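Local coordinates for protein beta-catenin homolog sys-1 (PDB 3C2G) that acts as a beta-catenin-type transcription coregulator in the Wnt asymmetry pathway, binding the TCF factor POP-1 directly and activating or repressing target genes, at residues Val341-Thr346 and Cys395-Asn400; Gly347-Val352 and Leu402-Asn407. All coordinates share one frame; numbering follows the deposited sequence.

Contact 1. Residues Val341-Thr346 and Cys395-Asn400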
loop_
_atom_site.group_PDB
_atom_site.type_symbol
_atom_site.label_atom_id
_atom_site.label_comp_id
_atom_site.label_asym_id
_atom_site.label_seq_id
_atom_site.Cartn_x
_atom_site.Cartn_y
_atom_site.Cartn_z
ATOM N N VAL A 341 -8.482 4.517 -7.780
ATOM C CA VAL A 341 -8.800 5.660 -6.957
ATOM C C VAL A 341 -9.987 5.325 -6.041
ATOM O O VAL A 341 -9.958 5.647 -4.858
ATOM C CB VAL A 341 -9.045 6.928 -7.825
ATOM C CG1 VAL A 341 -9.512 8.076 -6.987
ATOM C CG2 VAL A 341 -7.762 7.331 -8.532
ATOM N N ILE A 342 -11.006 4.647 -6.580
ATOM C CA ILE A 342 -12.163 4.239 -5.792
ATOM C C ILE A 342 -11.710 3.301 -4.688
ATOM O O ILE A 342 -12.158 3.403 -3.540
ATOM C CB ILE A 342 -13.252 3.520 -6.638
ATOM C CG1 ILE A 342 -13.723 4.374 -7.830
ATOM C CG2 ILE A 342 -14.425 3.116 -5.774
ATOM C CD1 ILE A 342 -14.052 5.796 -7.502
ATOM N N TYR A 343 -10.809 2.396 -5.041
ATOM C CA TYR A 343 -10.291 1.434 -4.096
ATOM C C TYR A 343 -9.586 2.127 -2.952
ATOM O O TYR A 343 -9.872 1.827 -1.796
ATOM C CB TYR A 343 -9.341 0.467 -4.778
ATOM C CG TYR A 343 -8.564 -0.385 -3.814
ATOM C CD1 TYR A 343 -9.207 -1.401 -3.075
ATOM C CD2 TYR A 343 -7.180 -0.200 -3.643
ATOM C CE1 TYR A 343 -8.496 -2.200 -2.187
ATOM C CE2 TYR A 343 -6.451 -1.002 -2.755
ATOM C CZ TYR A 343 -7.111 -1.996 -2.025
ATOM O OH TYR A 343 -6.404 -2.799 -1.140
ATOM N N SER A 344 -8.698 3.068 -3.271
ATOM C CA SER A 344 -7.932 3.792 -2.259
ATOM C C SER A 344 -8.820 4.661 -1.380
ATOM O O SER A 344 -8.678 4.655 -0.160
ATOM C CB SER A 344 -6.860 4.665 -2.909
ATOM O OG SER A 344 -6.026 3.916 -3.773
ATOM N N GLY A 345 -9.729 5.404 -2.010
ATOM C CA GLY A 345 -10.614 6.321 -1.307
ATOM C C GLY A 345 -11.552 5.616 -0.344
ATOM O O GLY A 345 -11.690 6.033 0.808
ATOM N N THR A 346 -12.210 4.553 -0.810
ATOM C CA THR A 346 -13.129 3.817 0.041
ATOM C C THR A 346 -12.381 3.084 1.158
ATOM O O THR A 346 -12.925 2.903 2.252
ATOM C CB THR A 346 -14.031 2.806 -0.748
ATOM O OG1 THR A 346 -13.221 1.835 -1.426
ATOM C CG2 THR A 346 -14.931 3.522 -1.746
ATOM N N CYS A 395 -14.157 -6.498 -5.930
ATOM C CA CYS A 395 -14.426 -7.282 -4.768
ATOM C C CYS A 395 -13.919 -6.578 -3.505
ATOM O O CYS A 395 -14.653 -6.446 -2.535
ATOM C CB CYS A 395 -13.762 -8.640 -4.965
ATOM S SG CYS A 395 -14.005 -9.810 -3.664
ATOM N N GLU A 396 -12.675 -6.117 -3.537
ATOM C CA GLU A 396 -12.094 -5.309 -2.468
ATOM C C GLU A 396 -12.792 -3.948 -2.298
ATOM O O GLU A 396 -12.862 -3.410 -1.191
ATOM C CB GLU A 396 -10.602 -5.108 -2.739
ATOM C CG GLU A 396 -9.722 -6.365 -2.530
ATOM C CD GLU A 396 -8.345 -6.249 -3.192
ATOM O OE1 GLU A 396 -8.237 -5.608 -4.263
ATOM O OE2 GLU A 396 -7.371 -6.816 -2.650
ATOM N N ILE A 397 -13.306 -3.391 -3.388
ATOM C CA ILE A 397 -14.050 -2.132 -3.323
ATOM C C ILE A 397 -15.376 -2.275 -2.548
ATOM O O ILE A 397 -15.643 -1.516 -1.608
ATOM C CB ILE A 397 -14.290 -1.527 -4.729
ATOM C CG1 ILE A 397 -12.959 -1.023 -5.314
ATOM C CG2 ILE A 397 -15.314 -0.395 -4.649
ATOM C CD1 ILE A 397 -13.042 -0.488 -6.714
ATOM N N ILE A 398 -16.195 -3.247 -2.944
ATOM C CA ILE A 398 -17.450 -3.523 -2.258
ATOM C C ILE A 398 -17.175 -3.858 -0.800
ATOM O O ILE A 398 -17.896 -3.428 0.098
ATOM C CB ILE A 398 -18.215 -4.674 -2.926
ATOM C CG1 ILE A 398 -18.584 -4.289 -4.356
ATOM C CG2 ILE A 398 -19.489 -5.026 -2.127
ATOM C CD1 ILE A 398 -19.013 -5.476 -5.191
ATOM N N CYS A 399 -16.106 -4.610 -0.572
ATOM C CA CYS A 399 -15.720 -4.965 0.775
ATOM C C CYS A 399 -15.391 -3.731 1.617
ATOM O O CYS A 399 -15.822 -3.645 2.762
ATOM C CB CYS A 399 -14.559 -5.933 0.758
ATOM S SG CYS A 399 -14.286 -6.647 2.374
ATOM N N ASN A 400 -14.646 -2.778 1.044
ATOM C CA ASN A 400 -14.401 -1.491 1.693
ATOM C C ASN A 400 -15.678 -0.736 2.033
ATOM O O ASN A 400 -15.792 -0.175 3.119
ATOM C CB ASN A 400 -13.554 -0.575 0.802
ATOM C CG ASN A 400 -12.109 -1.030 0.679
ATOM O OD1 ASN A 400 -11.583 -1.737 1.538
ATOM N ND2 ASN A 400 -11.456 -0.596 -0.387
#

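Contact 2. Residues Gly347-Val352 and Leu402-Asn407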
loop_
_atom_site.group_PDB
_atom_site.type_symbol
_atom_site.label_atom_id
_atom_site.label_comp_id
_atom_site.label_asym_id
_atom_site.label_seq_id
_atom_site.Cartn_x
_atom_site.Cartn_y
_atom_site.Cartn_z
ATOM N N GLY A 347 -11.152 2.641 0.866
ATOM C CA GLY A 347 -10.298 1.995 1.852
ATOM C C GLY A 347 -9.956 2.980 2.950
ATOM O O GLY A 347 -10.073 2.673 4.130
ATOM N N PHE A 348 -9.558 4.181 2.551
ATOM C CA PHE A 348 -9.310 5.278 3.468
ATOM C C PHE A 348 -10.537 5.654 4.328
ATOM O O PHE A 348 -10.414 5.908 5.527
ATOM C CB PHE A 348 -8.827 6.505 2.683
ATOM C CG PHE A 348 -8.685 7.732 3.520
ATOM C CD1 PHE A 348 -7.518 7.976 4.221
ATOM C CD2 PHE A 348 -9.733 8.631 3.637
ATOM C CE1 PHE A 348 -7.388 9.126 5.012
ATOM C CE2 PHE A 348 -9.623 9.762 4.434
ATOM C CZ PHE A 348 -8.449 10.016 5.115
ATOM N N LEU A 349 -11.701 5.723 3.693
ATOM C CA LEU A 349 -12.938 6.076 4.359
ATOM C C LEU A 349 -13.248 5.083 5.479
ATOM O O LEU A 349 -13.554 5.479 6.604
ATOM C CB LEU A 349 -14.071 6.098 3.327
ATOM C CG LEU A 349 -15.439 6.611 3.767
ATOM C CD1 LEU A 349 -15.361 8.038 4.359
ATOM C CD2 LEU A 349 -16.432 6.529 2.596
ATOM N N SER A 350 -13.104 3.794 5.183
ATOM C CA SER A 350 -13.397 2.737 6.157
ATOM C C SER A 350 -12.554 2.838 7.414
ATOM O O SER A 350 -13.078 2.646 8.504
ATOM C CB SER A 350 -13.253 1.354 5.539
ATOM O OG SER A 350 -11.915 1.136 5.138
ATOM N N ASN A 351 -11.264 3.155 7.267
ATOM C CA ASN A 351 -10.384 3.331 8.425
ATOM C C ASN A 351 -10.580 4.658 9.145
ATOM O O ASN A 351 -10.514 4.711 10.374
ATOM C CB ASN A 351 -8.910 3.194 8.047
ATOM C CG ASN A 351 -8.514 1.771 7.716
ATOM O OD1 ASN A 351 -9.106 0.814 8.204
ATOM N ND2 ASN A 351 -7.494 1.627 6.874
ATOM N N VAL A 352 -10.806 5.734 8.395
ATOM C CA VAL A 352 -10.847 7.056 9.018
ATOM C C VAL A 352 -12.069 7.203 9.938
ATOM O O VAL A 352 -11.980 7.881 10.958
ATOM C CB VAL A 352 -10.756 8.221 7.995
ATOM C CG1 VAL A 352 -12.111 8.530 7.355
ATOM C CG2 VAL A 352 -10.203 9.471 8.645
ATOM N N LEU A 402 -18.866 -1.801 2.480
ATOM C CA LEU A 402 -19.630 -2.472 3.520
ATOM C C LEU A 402 -18.955 -2.399 4.877
ATOM O O LEU A 402 -19.632 -2.332 5.914
ATOM C CB LEU A 402 -19.888 -3.925 3.146
ATOM C CG LEU A 402 -20.693 -4.180 1.876
ATOM C CD1 LEU A 402 -20.631 -5.649 1.591
ATOM C CD2 LEU A 402 -22.160 -3.708 1.962
ATOM N N ARG A 403 -17.629 -2.412 4.892
ATOM C CA ARG A 403 -16.902 -2.221 6.152
ATOM C C ARG A 403 -17.135 -0.790 6.681
ATOM O O ARG A 403 -17.269 -0.568 7.879
ATOM C CB ARG A 403 -15.412 -2.519 5.964
ATOM C CG ARG A 403 -14.760 -3.205 7.155
ATOM C CD ARG A 403 -13.274 -3.601 6.916
ATOM N NE ARG A 403 -12.541 -2.584 6.164
ATOM C CZ ARG A 403 -12.112 -2.749 4.917
ATOM N NH1 ARG A 403 -12.317 -3.912 4.292
ATOM N NH2 ARG A 403 -11.483 -1.747 4.296
ATOM N N THR A 404 -17.218 0.180 5.783
ATOM C CA THR A 404 -17.535 1.532 6.200
ATOM C C THR A 404 -18.964 1.597 6.735
ATOM O O THR A 404 -19.202 2.222 7.771
ATOM C CB THR A 404 -17.370 2.531 5.053
ATOM O OG1 THR A 404 -16.075 2.361 4.478
ATOM C CG2 THR A 404 -17.547 3.966 5.553
ATOM N N LEU A 405 -19.896 0.945 6.037
ATOM C CA LEU A 405 -21.283 0.873 6.480
ATOM C C LEU A 405 -21.374 0.336 7.895
ATOM O O LEU A 405 -22.058 0.910 8.729
ATOM C CB LEU A 405 -22.146 0.013 5.541
ATOM C CG LEU A 405 -23.654 -0.125 5.878
ATOM C CD1 LEU A 405 -24.338 1.224 5.897
ATOM C CD2 LEU A 405 -24.390 -1.073 4.915
ATOM N N ASN A 406 -20.655 -0.746 8.155
ATOM C CA ASN A 406 -20.705 -1.441 9.430
ATOM C C ASN A 406 -20.170 -0.602 10.579
ATOM O O ASN A 406 -20.698 -0.663 11.688
ATOM C CB ASN A 406 -19.973 -2.782 9.338
ATOM C CG ASN A 406 -20.633 -3.754 8.349
ATOM O OD1 ASN A 406 -21.733 -3.507 7.840
ATOM N ND2 ASN A 406 -19.956 -4.868 8.078
ATOM N N ASN A 407 -19.145 0.203 10.309
ATOM C CA ASN A 407 -18.644 1.172 11.290
ATOM C C ASN A 407 -19.650 2.268 11.641
ATOM O O ASN A 407 -19.606 2.805 12.739
ATOM C CB ASN A 407 -17.311 1.773 10.841
ATOM C CG ASN A 407 -16.177 0.757 10.865
ATOM O OD1 ASN A 407 -16.252 -0.254 11.573
ATOM N ND2 ASN A 407 -15.129 1.007 10.074
HETATM O O HOH W 1 -11.754 -0.699 7.866
#

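Contact 1. Residues Val341-Thr346 and Cys395-Asn400
Two nearly parallel helices of the armadillo domain pack here, I342, Y343 and T346 of helix 339-352 against E396, I397 and N400 of helix 388-409. Their local axes approach to 9.0 Å at 27°. On the side facing helix 368-377, the branch methyls of two isoleucines touch, I342 CG2 lying 3.8 Å from I397 CG2. I397 also sends CG1 to Y343, 3.9 Å from its CB and near the plane of the ring, at the edge. Branched aliphatic chains suit this place because I375 of helix 368-377 and Y379 pack on both isoleucines and keep the site apolar. Y343 has CG anti to its backbone N (chi1 169°), and its ring reaches over to helix 388-409: CE1 is 3.6 Å from E396 CB, while N400 ND2 approaches CD1 obliquely. R393 adds a cation-pi contact with this ring. Such side-by-side helices form the concave groove of an armadillo superhelix, and aromatic packing from the bound POP-1 peptide reaches both Y343 and N400. The polar link is N400 ND2 to T346 OG1, a hydrogen bond of 3.2 Å with an N-H...O angle of 146°. T346 can serve because its hydroxyl, set between backbone N and carbonyl carbon, donates to I342 O at 2.8 Å, which leaves the oxygen to act as acceptor for the amide; I342 O also takes T346 N, from the opposite face of its carbonyl plane. A valine here would lack OG1 and would probably leave N400 ND2 without this acceptor and I342 O without its second donor. The other end of the same amide, N400 OD1, accepts from R403, whose bond helps to fix which way round the amide sits.

Contact 2. Residues Gly347-Val352 and Leu402-Asn407
L349 meets T404 at about a right angle, its CG lying 3.8 Å from T404 CG2; L372 of helix 368-377 packs on both, so this side of the interface is apolar. A threonine fits the boundary, with its methyl facing the leucine and its OG1 bonded back to N400 O within its own helix. One residue on, S350 lies where the backbones come close: its CA is 4.3 Å from that of T404, and its CB is 3.2 Å from T404 OG1, a spacing that suits a residue as small as serine. The S350 hydroxyl donates to G347 O at 2.6 Å, one turn back, and accepts from R403 NH2 at 3.0 Å, at an N-H...O angle of 150° and tilted 21° from the guanidinium plane. R403 is bent at chi3 (39°), which turns NE back from a fully extended course, and its NH2 also binds N400 OD1. The two near-parallel helices line the armadillo groove, where asparagines grip the backbone of a bound peptide, as is familiar from other armadillo proteins. N407 does so through OD1, while its ND2 makes a weak bond of 3.1 Å to S350 O across the interface. N351, next in sequence, offers ND2 to the POP-1 peptide backbone and to S312. Its OD1 receives a hydrogen bond from a water that in turn accepts from R403 NE at 2.7 Å, in the plane of the guanidinium, so that this water bridges the two helices.

From the N terminus the chain runs down helix 339-352 through 341-346 and then 347-352, leaves by helices 357-365 and 368-377, and returns in helix 388-409. Contact 1 closes a loop when it reaches 395-400, with 48 residues between its segments; contact 2 closes a second at 402-407, with 49. Because the segments alternate, the two loops cross rather than nest, as expected when two helices run side by side in the same direction. The contacts are successive levels of one interface, the centres of contact 1 and contact 2 lying about 9 Å apart. N400, whose ND2 packs near G347 N, is where the levels meet across the interface, and together the two contacts tie neighbouring helices of the peptide-binding groove.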